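7beta-hydroxysteroid dehydrogenase (Collinsella aerofaciens, PDB 5FYD) catalyses the NADPH-dependent reduction of the 7-oxo group of 7-oxolithocholate to give ursodeoxycholate, and acts on related 7-oxo bile acids. Local coordinates at residues Lys61-Asp66 against Phe77-Gly82; Leu83-Met88 against His124-Ile129; Val117-Cys122 against Leu164-Ala169; Ser142-Ile147 against Asp239-Trp244. All coordinates share one frame; numbering follows the deposited sequence.

Interaction 1 of 4, residues Lys61-Asp66 against Phe77-Gly82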
# COMPACT_ATOMS: atom_id res chain seq x y z
N LYS A 61 18.50 11.07 18.53
CA LYS A 61 19.61 10.71 17.66
C LYS A 61 19.03 9.99 16.47
O LYS A 61 18.25 9.06 16.63
CB LYS A 61 20.55 9.77 18.41
CG LYS A 61 21.91 9.58 17.76
CD LYS A 61 22.82 8.75 18.64
CE LYS A 61 23.23 9.44 19.94
NZ LYS A 61 24.48 10.24 19.76
N VAL A 62 19.40 10.43 15.28
CA VAL A 62 18.88 9.86 14.04
C VAL A 62 19.97 9.00 13.45
O VAL A 62 21.11 9.47 13.32
CB VAL A 62 18.49 10.97 13.05
CG1 VAL A 62 18.28 10.41 11.64
CG2 VAL A 62 17.25 11.69 13.55
N VAL A 63 19.62 7.77 13.09
CA VAL A 63 20.55 6.83 12.50
C VAL A 63 19.94 6.35 11.17
O VAL A 63 18.88 5.72 11.16
CB VAL A 63 20.86 5.64 13.44
CG1 VAL A 63 21.88 4.68 12.80
CG2 VAL A 63 21.34 6.10 14.80
N ARG A 64 20.59 6.66 10.06
CA ARG A 64 20.17 6.13 8.78
C ARG A 64 20.76 4.74 8.62
O ARG A 64 21.98 4.58 8.67
CB ARG A 64 20.60 7.03 7.61
CG ARG A 64 19.85 6.66 6.35
CD ARG A 64 20.62 6.79 5.05
NE ARG A 64 19.96 5.95 4.02
CZ ARG A 64 20.25 4.67 3.75
NH1 ARG A 64 21.23 4.01 4.37
NH2 ARG A 64 19.55 4.03 2.80
N ALA A 65 19.90 3.74 8.50
CA ALA A 65 20.32 2.38 8.19
C ALA A 65 19.23 1.66 7.42
O ALA A 65 18.03 1.86 7.69
CB ALA A 65 20.69 1.60 9.44
N ASP A 66 19.63 0.83 6.47
CA ASP A 66 18.69 0.04 5.69
C ASP A 66 18.82 -1.38 6.22
O ASP A 66 19.85 -2.02 6.04
CB ASP A 66 19.06 0.13 4.21
CG ASP A 66 18.15 -0.67 3.33
OD1 ASP A 66 17.49 -1.64 3.80
OD2 ASP A 66 18.07 -0.31 2.13
N PHE A 77 24.78 -0.09 16.38
CA PHE A 77 25.56 -0.31 17.59
C PHE A 77 26.59 0.78 17.80
O PHE A 77 26.87 1.17 18.96
CB PHE A 77 26.29 -1.67 17.57
CG PHE A 77 25.40 -2.86 17.32
CD1 PHE A 77 24.04 -2.84 17.57
CD2 PHE A 77 25.97 -4.02 16.81
CE1 PHE A 77 23.26 -3.97 17.29
CE2 PHE A 77 25.20 -5.14 16.54
CZ PHE A 77 23.85 -5.12 16.79
N ALA A 78 27.21 1.24 16.71
CA ALA A 78 28.20 2.31 16.82
C ALA A 78 27.52 3.60 17.28
O ALA A 78 28.08 4.32 18.13
CB ALA A 78 28.95 2.52 15.50
N ALA A 79 26.32 3.87 16.77
CA ALA A 79 25.53 5.05 17.15
C ALA A 79 25.11 5.08 18.61
O ALA A 79 25.07 6.17 19.23
CB ALA A 79 24.29 5.20 16.26
N THR A 80 24.81 3.93 19.19
CA THR A 80 24.38 3.90 20.59
C THR A 80 25.47 3.63 21.63
O THR A 80 25.19 3.68 22.82
CB THR A 80 23.23 2.88 20.82
OG1 THR A 80 23.72 1.55 20.64
CG2 THR A 80 22.11 3.16 19.85
N GLU A 81 26.69 3.35 21.20
CA GLU A 81 27.76 3.02 22.15
C GLU A 81 27.93 4.19 23.12
O GLU A 81 27.93 5.33 22.70
CB GLU A 81 29.08 2.78 21.40
CG GLU A 81 30.24 2.36 22.29
CD GLU A 81 31.55 2.24 21.53
OE1 GLU A 81 31.59 2.62 20.33
OE2 GLU A 81 32.55 1.79 22.12
N GLY A 82 28.00 3.89 24.41
CA GLY A 82 28.14 4.90 25.45
C GLY A 82 26.85 5.51 25.99
O GLY A 82 26.88 6.21 27.02
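The beta-alpha-beta crossover of the Rossmann fold that carries the chain from strand 60-64 to strand 85-90 passes through helix 72-80, and here Val63 and Lys61 of the strand meet Ala79 near the end of that helix. The evidence for close packing is the approach of Val63 CG2 to Ala79 CB, 3.4 Å, shorter than usual for two methyl carbons. The torsion of Val63 explains which branch is used: CG1 stands anti to the backbone N (chi1 -179°), which leaves CG2, beside that N, to meet the alanine. Lys61 approaches the same residue from further back along the strand. Its CD lies 3.5 Å from Ala79 O and its CE 3.8 Å from Ala79 O. The chain bends at chi3 and chi4, and NZ stays 4.1 Å from Ala79 O, too long for a hydrogen bond, so the aliphatic chain makes most of the contact. The strand leads on to Asp66, which binds NADP(+). Along the strand's flank Lys61, Val63 and Ala65 share backbone hydrogen bonds with strand 34-39. Val63 also packs on Val36 and Val38 of that strand, while Val62 points to the opposite side of the sheet, against Leu45 and Ala49 of helix 42-56.

Interaction 2 of 4, residues Leu83-Met88 against His124-Ile129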
# COMPACT_ATOMS: atom_id res chain seq x y z
N LEU A 83 25.72 5.27 25.31
CA LEU A 83 24.41 5.67 25.81
C LEU A 83 23.92 4.70 26.89
O LEU A 83 24.15 3.50 26.81
CB LEU A 83 23.37 5.72 24.69
CG LEU A 83 23.62 6.61 23.48
CD1 LEU A 83 22.49 6.48 22.49
CD2 LEU A 83 23.84 8.07 23.84
N ASP A 84 23.25 5.24 27.90
CA ASP A 84 22.55 4.39 28.85
C ASP A 84 21.25 3.93 28.18
O ASP A 84 20.36 4.76 27.92
CB ASP A 84 22.23 5.08 30.17
CG ASP A 84 21.55 4.13 31.12
OD1 ASP A 84 22.26 3.28 31.69
OD2 ASP A 84 20.31 4.19 31.28
N MET A 85 21.17 2.64 27.86
CA MET A 85 20.05 2.09 27.08
C MET A 85 19.01 1.49 28.02
O MET A 85 19.33 0.73 28.94
CB MET A 85 20.54 1.00 26.11
CG MET A 85 21.57 1.49 25.08
SD MET A 85 20.96 2.83 24.06
CE MET A 85 19.49 2.14 23.29
N GLY A 86 17.75 1.86 27.78
CA GLY A 86 16.63 1.29 28.55
C GLY A 86 15.60 0.49 27.75
O GLY A 86 14.87 -0.32 28.33
N PHE A 87 15.54 0.72 26.44
CA PHE A 87 14.44 0.16 25.65
C PHE A 87 14.88 -0.12 24.23
O PHE A 87 15.66 0.63 23.67
CB PHE A 87 13.27 1.14 25.60
CG PHE A 87 12.09 0.64 24.84
CD1 PHE A 87 11.20 -0.25 25.43
CD2 PHE A 87 11.84 1.07 23.55
CE1 PHE A 87 10.10 -0.73 24.74
CE2 PHE A 87 10.73 0.60 22.85
CZ PHE A 87 9.86 -0.29 23.45
N MET A 88 14.38 -1.22 23.68
CA MET A 88 14.51 -1.49 22.25
C MET A 88 13.19 -2.00 21.71
O MET A 88 12.50 -2.78 22.37
CB MET A 88 15.61 -2.54 21.97
CG MET A 88 15.94 -2.75 20.50
SD MET A 88 16.76 -4.35 20.17
CE MET A 88 15.36 -5.42 20.01
N HIS A 124 20.00 -9.57 20.10
CA HIS A 124 21.12 -10.16 20.84
C HIS A 124 21.98 -9.10 21.51
O HIS A 124 22.29 -9.19 22.68
CB HIS A 124 21.98 -11.00 19.90
CG HIS A 124 23.18 -11.60 20.55
ND1 HIS A 124 24.45 -11.15 20.31
CD2 HIS A 124 23.30 -12.63 21.42
CE1 HIS A 124 25.31 -11.89 20.99
NE2 HIS A 124 24.64 -12.79 21.67
N HIS A 125 22.35 -8.09 20.74
CA HIS A 125 23.26 -7.06 21.21
C HIS A 125 22.66 -6.30 22.40
O HIS A 125 23.29 -6.19 23.47
CB HIS A 125 23.58 -6.15 20.05
CG HIS A 125 24.49 -5.03 20.38
ND1 HIS A 125 25.85 -5.09 20.13
CD2 HIS A 125 24.25 -3.81 20.88
CE1 HIS A 125 26.40 -3.95 20.52
NE2 HIS A 125 25.45 -3.15 20.95
N TYR A 126 21.41 -5.85 22.26
CA TYR A 126 20.77 -5.10 23.33
C TYR A 126 20.35 -5.98 24.49
O TYR A 126 20.39 -5.51 25.64
CB TYR A 126 19.68 -4.15 22.79
CG TYR A 126 20.34 -3.11 21.92
CD1 TYR A 126 21.03 -2.04 22.48
CD2 TYR A 126 20.34 -3.24 20.55
CE1 TYR A 126 21.70 -1.12 21.69
CE2 TYR A 126 21.01 -2.33 19.75
CZ TYR A 126 21.69 -1.27 20.31
OH TYR A 126 22.35 -0.35 19.52
N MET A 127 20.03 -7.26 24.24
CA MET A 127 19.82 -8.18 25.36
C MET A 127 21.06 -8.39 26.22
O MET A 127 20.95 -8.48 27.45
CB MET A 127 19.21 -9.53 24.91
CG MET A 127 17.70 -9.46 24.70
SD MET A 127 16.75 -8.90 26.13
CE MET A 127 17.36 -10.04 27.37
N ARG A 128 22.23 -8.40 25.60
CA ARG A 128 23.50 -8.45 26.35
C ARG A 128 23.65 -7.26 27.26
O ARG A 128 24.03 -7.40 28.43
CB ARG A 128 24.69 -8.55 25.39
CG ARG A 128 24.79 -9.93 24.78
CD ARG A 128 25.88 -10.05 23.73
NE ARG A 128 27.15 -9.50 24.18
CZ ARG A 128 27.88 -8.58 23.53
NH1 ARG A 128 27.49 -8.10 22.33
NH2 ARG A 128 29.01 -8.15 24.08
N ILE A 129 23.33 -6.08 26.75
CA ILE A 129 23.44 -4.86 27.55
C ILE A 129 22.41 -4.90 28.68
O ILE A 129 22.77 -4.71 29.87
CB ILE A 129 23.29 -3.61 26.66
CG1 ILE A 129 24.50 -3.48 25.71
CG2 ILE A 129 23.14 -2.35 27.51
CD1 ILE A 129 24.26 -2.58 24.52
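The phenol ring of Tyr126 is approached obliquely by two methionines of strand 85-88, while one of its faces is covered from within its own helix: His125 CD2 sits 3.6 Å above the ring plane, over the centre. Tyr126 CE1 in turn lies in the plane of the His125 imidazole, at its edge. From the strand, Met88 makes a Met-aromatic contact. Its SD is 4.9 Å from the ring centroid of Tyr126 and 61° off the normal, neither squarely over the face nor in the plane, and the nearest ring atom, Tyr126 CD2, is 3.8 Å from Met88 SD. Met88 extends toward the helix through a trans first torsion (chi1 -173°), bends only at chi3, and crosses the tyrosine at about a right angle. This is the packing of a Rossmann crossover: helix 105-132 links the parallel neighbours 85-90 and 136-143, and its segment 124-129 runs back against strand 85-88 at 144°, the axes 9.5 Å apart. Met85 brings a methyl group instead of a sulfur, its CE 4.3 Å from Tyr126 CE1. One helical turn beyond the tyrosine, Ile129 CG2 adds a looser contact at 4.5 Å from Met85 CB. The buried tyrosine hydroxyl is hydrogen-bonded to Thr80 OG1, and Met85 also touches Thr80, which brings helix 72-80 up to the same packed cluster.

Interaction 3 of 4, residues Val117-Cys122 against Leu164-Ala169; sequences VTFLKC and LKMTEA
Met166 can be followed outward atom by atom to see how it spans the gap to Phe119 and Leu120. Its CB lies 4.1 Å from Phe119 CE2, at the edge of that ring and near its plane. CG, anti to the backbone N (chi1 -171°), comes 3.8 Å from Leu120 CD1. At chi2 (71°) the chain bends, and this folds the rest of it back around the leucine methyl: SD and CE of Met166 each stand 4.0 Å from Leu120 CD1, so one methyl touches three successive atoms. Leucine and methionine cross at about a right angle. The two segments run nearly parallel, 12° between their directions, with axes 11.8 Å apart, a spacing that long side chains have to bridge. They belong to helices 105-132 and 154-173, successive crossover helices of the Rossmann fold; the second also bears Tyr156, the inferred proton acceptor, and Lys160, thought by similarity to lower its pKa. On the inner side, Phe119 CZ approaches Thr167 OG1 to 3.8 Å, again at the ring edge. That hydroxyl has its polar partners in Ile163 O and Asn140 ND2, and Phe119 itself meets Tyr90 edge-to-face.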
# COMPACT_ATOMS: atom_id res chain seq x y z
N VAL A 117 17.89 -11.58 10.32
CA VAL A 117 19.28 -11.34 10.67
C VAL A 117 19.52 -10.02 11.42
O VAL A 117 20.11 -10.02 12.52
CB VAL A 117 20.21 -11.45 9.45
CG1 VAL A 117 21.65 -11.09 9.81
CG2 VAL A 117 20.10 -12.84 8.83
N THR A 118 19.11 -8.90 10.82
CA THR A 118 19.22 -7.61 11.51
C THR A 118 18.41 -7.63 12.79
O THR A 118 18.88 -7.15 13.81
CB THR A 118 18.79 -6.44 10.63
OG1 THR A 118 19.57 -6.45 9.41
CG2 THR A 118 18.98 -5.11 11.37
N PHE A 119 17.22 -8.21 12.73
CA PHE A 119 16.40 -8.43 13.92
C PHE A 119 17.20 -9.11 15.04
O PHE A 119 17.31 -8.55 16.14
CB PHE A 119 15.18 -9.28 13.59
CG PHE A 119 14.56 -9.89 14.80
CD1 PHE A 119 13.95 -9.09 15.77
CD2 PHE A 119 14.63 -11.26 15.03
CE1 PHE A 119 13.40 -9.64 16.90
CE2 PHE A 119 14.06 -11.81 16.17
CZ PHE A 119 13.45 -11.00 17.11
N LEU A 120 17.76 -10.28 14.75
CA LEU A 120 18.43 -11.04 15.80
C LEU A 120 19.73 -10.38 16.26
O LEU A 120 20.04 -10.46 17.44
CB LEU A 120 18.68 -12.49 15.39
CG LEU A 120 18.98 -13.41 16.59
CD1 LEU A 120 17.82 -13.54 17.58
CD2 LEU A 120 19.38 -14.79 16.10
N LYS A 121 20.49 -9.78 15.36
CA LYS A 121 21.71 -9.06 15.75
C LYS A 121 21.36 -7.99 16.78
O LYS A 121 22.02 -7.88 17.82
CB LYS A 121 22.39 -8.41 14.53
CG LYS A 121 23.14 -9.40 13.65
CD LYS A 121 23.85 -8.67 12.52
CE LYS A 121 24.86 -9.57 11.84
NZ LYS A 121 25.66 -8.76 10.87
N CYS A 122 20.31 -7.22 16.48
CA CYS A 122 19.90 -6.15 17.38
C CYS A 122 19.39 -6.74 18.68
O CYS A 122 19.78 -6.28 19.75
CB CYS A 122 18.84 -5.26 16.73
SG CYS A 122 19.51 -4.24 15.41
N LEU A 164 8.27 -13.71 16.40
CA LEU A 164 7.32 -14.10 17.44
C LEU A 164 7.94 -15.15 18.38
O LEU A 164 8.03 -14.95 19.60
CB LEU A 164 6.06 -14.67 16.81
CG LEU A 164 4.99 -15.23 17.73
CD1 LEU A 164 4.43 -14.24 18.74
CD2 LEU A 164 3.90 -15.81 16.86
N LYS A 165 8.36 -16.25 17.81
CA LYS A 165 8.85 -17.36 18.63
C LYS A 165 10.17 -17.04 19.35
O LYS A 165 10.36 -17.48 20.50
CB LYS A 165 8.94 -18.65 17.83
CG LYS A 165 7.61 -19.16 17.29
CD LYS A 165 6.62 -19.56 18.36
CE LYS A 165 5.18 -19.34 17.91
NZ LYS A 165 4.27 -19.47 19.05
N MET A 166 11.07 -16.29 18.71
CA MET A 166 12.29 -15.88 19.38
C MET A 166 11.95 -15.00 20.57
O MET A 166 12.52 -15.14 21.64
CB MET A 166 13.23 -15.13 18.43
CG MET A 166 14.61 -14.88 19.05
SD MET A 166 15.50 -16.46 19.15
CE MET A 166 16.74 -16.13 20.38
N THR A 167 11.04 -14.04 20.37
CA THR A 167 10.72 -13.08 21.44
C THR A 167 9.94 -13.76 22.56
O THR A 167 10.17 -13.45 23.73
CB THR A 167 9.99 -11.85 20.90
OG1 THR A 167 10.77 -11.28 19.84
CG2 THR A 167 9.82 -10.79 21.99
N GLU A 168 9.06 -14.70 22.22
CA GLU A 168 8.34 -15.47 23.24
C GLU A 168 9.31 -16.20 24.14
O GLU A 168 9.17 -16.17 25.35
CB GLU A 168 7.35 -16.46 22.61
CG GLU A 168 6.13 -15.80 21.97
CD GLU A 168 5.15 -16.79 21.38
OE1 GLU A 168 5.55 -17.86 20.88
OE2 GLU A 168 3.93 -16.51 21.39
N ALA A 169 10.32 -16.82 23.53
CA ALA A 169 11.34 -17.56 24.28
C ALA A 169 12.08 -16.65 25.24
O ALA A 169 12.17 -16.96 26.44
CB ALA A 169 12.31 -18.22 23.33

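Interaction 4 of 4, residues Ser142-Ile147 against Asp239-Trp244; sequences SSMTGI and DSVHDW
Ser143 O accepts the backbone N-H of Gly146 at 2.8 Å, the shortest hydrogen bond within the two segments, and so fixes the turn from which Met144 and Ile147 reach Val241. A second backbone bond, from Ile147 N to Met144 O at 2.9 Å, tightens the same turn, where strand 136-143 gives way to helix 145-148. The side chains add to this: Ser143 OG and Thr145 OG1 are hydrogen-bonded at 3.1 Å, with either able to donate. Ser143 is the inferred transition-state stabiliser of this short-chain dehydrogenase, and it packs on Tyr156 and Lys160 of helix 154-173. Across the contact everything converges on one valine. Met144 runs out extended and bends at chi3 (70°), which carries its CE to 3.7 Å from Val241 CG2, the two side chains crossing at a slant. Ile147 and Val241 reach toward each other tip to tip, CG2 of the isoleucine standing 4.1 Å from CG1 of the valine. Each branch of Val241 therefore has its own partner. Next to it on helix 235-247, Ser240 belongs to the NADP(+) site, and all but the first two residues of this helix fall within the C-terminal 27 required for activity. Pro199 and Gly200 of the second subunit pack on Ser143, Met144 and Thr145. Because the contacts between the two segments are apolar, they can hold the helix beside the turn after Ser143 only by packing; this is consistent with a C-terminal part that helps complete the active site.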
# COMPACT_ATOMS: atom_id res chain seq x y z
N SER A 142 5.38 -8.43 15.95
CA SER A 142 5.05 -9.47 14.99
C SER A 142 3.74 -9.17 14.26
O SER A 142 3.15 -8.07 14.37
CB SER A 142 5.03 -10.83 15.69
OG SER A 142 4.99 -11.89 14.74
N SER A 143 3.27 -10.16 13.50
CA SER A 143 2.09 -10.02 12.66
C SER A 143 1.29 -11.28 12.75
O SER A 143 1.86 -12.38 12.90
CB SER A 143 2.53 -9.82 11.23
OG SER A 143 1.41 -9.77 10.38
N MET A 144 -0.03 -11.14 12.64
CA MET A 144 -0.92 -12.28 12.56
C MET A 144 -0.56 -13.26 11.42
O MET A 144 -0.84 -14.45 11.57
CB MET A 144 -2.38 -11.81 12.47
CG MET A 144 -2.90 -11.42 13.85
SD MET A 144 -4.47 -10.58 13.77
CE MET A 144 -5.53 -11.94 13.28
N THR A 145 0.13 -12.79 10.38
CA THR A 145 0.65 -13.67 9.33
C THR A 145 1.64 -14.70 9.89
O THR A 145 1.78 -15.79 9.33
CB THR A 145 1.32 -12.90 8.17
OG1 THR A 145 2.42 -12.14 8.68
CG2 THR A 145 0.34 -11.98 7.47
N GLY A 146 2.32 -14.35 10.98
CA GLY A 146 3.18 -15.29 11.69
C GLY A 146 2.45 -16.45 12.36
O GLY A 146 3.07 -17.46 12.70
N ILE A 147 1.15 -16.30 12.55
CA ILE A 147 0.28 -17.33 13.07
C ILE A 147 -0.47 -18.08 11.96
O ILE A 147 -0.54 -19.30 11.98
CB ILE A 147 -0.74 -16.72 14.07
CG1 ILE A 147 0.01 -16.00 15.20
CG2 ILE A 147 -1.70 -17.79 14.59
CD1 ILE A 147 -0.87 -15.17 16.10
N ASP A 239 -9.68 -12.80 19.62
CA ASP A 239 -10.80 -13.72 19.50
C ASP A 239 -10.82 -14.41 18.14
O ASP A 239 -11.18 -15.58 18.04
CB ASP A 239 -12.12 -13.00 19.73
CG ASP A 239 -12.25 -12.45 21.14
OD1 ASP A 239 -11.62 -12.95 22.10
OD2 ASP A 239 -13.02 -11.48 21.30
N SER A 240 -10.41 -13.70 17.09
CA SER A 240 -10.34 -14.28 15.75
C SER A 240 -9.28 -15.39 15.72
O SER A 240 -9.54 -16.49 15.22
CB SER A 240 -10.00 -13.20 14.71
OG SER A 240 -9.99 -13.77 13.40
N VAL A 241 -8.10 -15.09 16.25
CA VAL A 241 -7.04 -16.10 16.33
C VAL A 241 -7.51 -17.29 17.15
O VAL A 241 -7.29 -18.45 16.77
CB VAL A 241 -5.71 -15.51 16.88
CG1 VAL A 241 -4.70 -16.63 17.15
CG2 VAL A 241 -5.13 -14.55 15.87
N HIS A 242 -8.18 -17.03 18.26
CA HIS A 242 -8.63 -18.11 19.11
C HIS A 242 -9.64 -19.00 18.40
O HIS A 242 -9.59 -20.21 18.53
CB HIS A 242 -9.21 -17.63 20.45
CG HIS A 242 -9.56 -18.77 21.35
ND1 HIS A 242 -10.81 -19.33 21.35
CD2 HIS A 242 -8.80 -19.54 22.16
CE1 HIS A 242 -10.83 -20.37 22.17
NE2 HIS A 242 -9.62 -20.52 22.67
N ASP A 243 -10.54 -18.40 17.64
CA ASP A 243 -11.54 -19.16 16.91
C ASP A 243 -10.92 -20.02 15.80
O ASP A 243 -11.31 -21.17 15.63
CB ASP A 243 -12.62 -18.24 16.39
CG ASP A 243 -13.41 -17.61 17.52
OD1 ASP A 243 -13.46 -18.23 18.60
OD2 ASP A 243 -13.95 -16.50 17.34
N TRP A 244 -9.94 -19.48 15.08
CA TRP A 244 -9.17 -20.29 14.12
C TRP A 244 -8.46 -21.47 14.80
O TRP A 244 -8.56 -22.64 14.35
CB TRP A 244 -8.20 -19.41 13.33
CG TRP A 244 -8.86 -18.68 12.23
CD1 TRP A 244 -9.09 -17.33 12.15
CD2 TRP A 244 -9.39 -19.24 11.03
NE1 TRP A 244 -9.75 -17.03 10.98
CE2 TRP A 244 -9.95 -18.19 10.27
CE3 TRP A 244 -9.45 -20.54 10.51
CZ2 TRP A 244 -10.54 -18.40 9.02
CZ3 TRP A 244 -10.06 -20.75 9.27
CH2 TRP A 244 -10.59 -19.69 8.54

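Interactions 1 and 2 dock a helix on a strand of the parallel sheet, 4 sets one against the turn after another strand, and interaction 3 joins two helices. Interactions 2 and 4 are buried; 1, at an outer strand, and 3 are only partly so. Helix 105-132 serves both 2 and 3, and helix 72-80 of interaction 1 touches both, so these three form one continuous packed region. Interaction 4 lies across the chain's centre, about 33 Å from interaction 1 between centres, and meets interaction 3 through Leu164. All four are chiefly apolar: 1 and 4 rest mainly on aliphatic pairs, 1 with a lysine chain on a backbone carbonyl, while 2 and 3 add aromatic rings, one against sulfur.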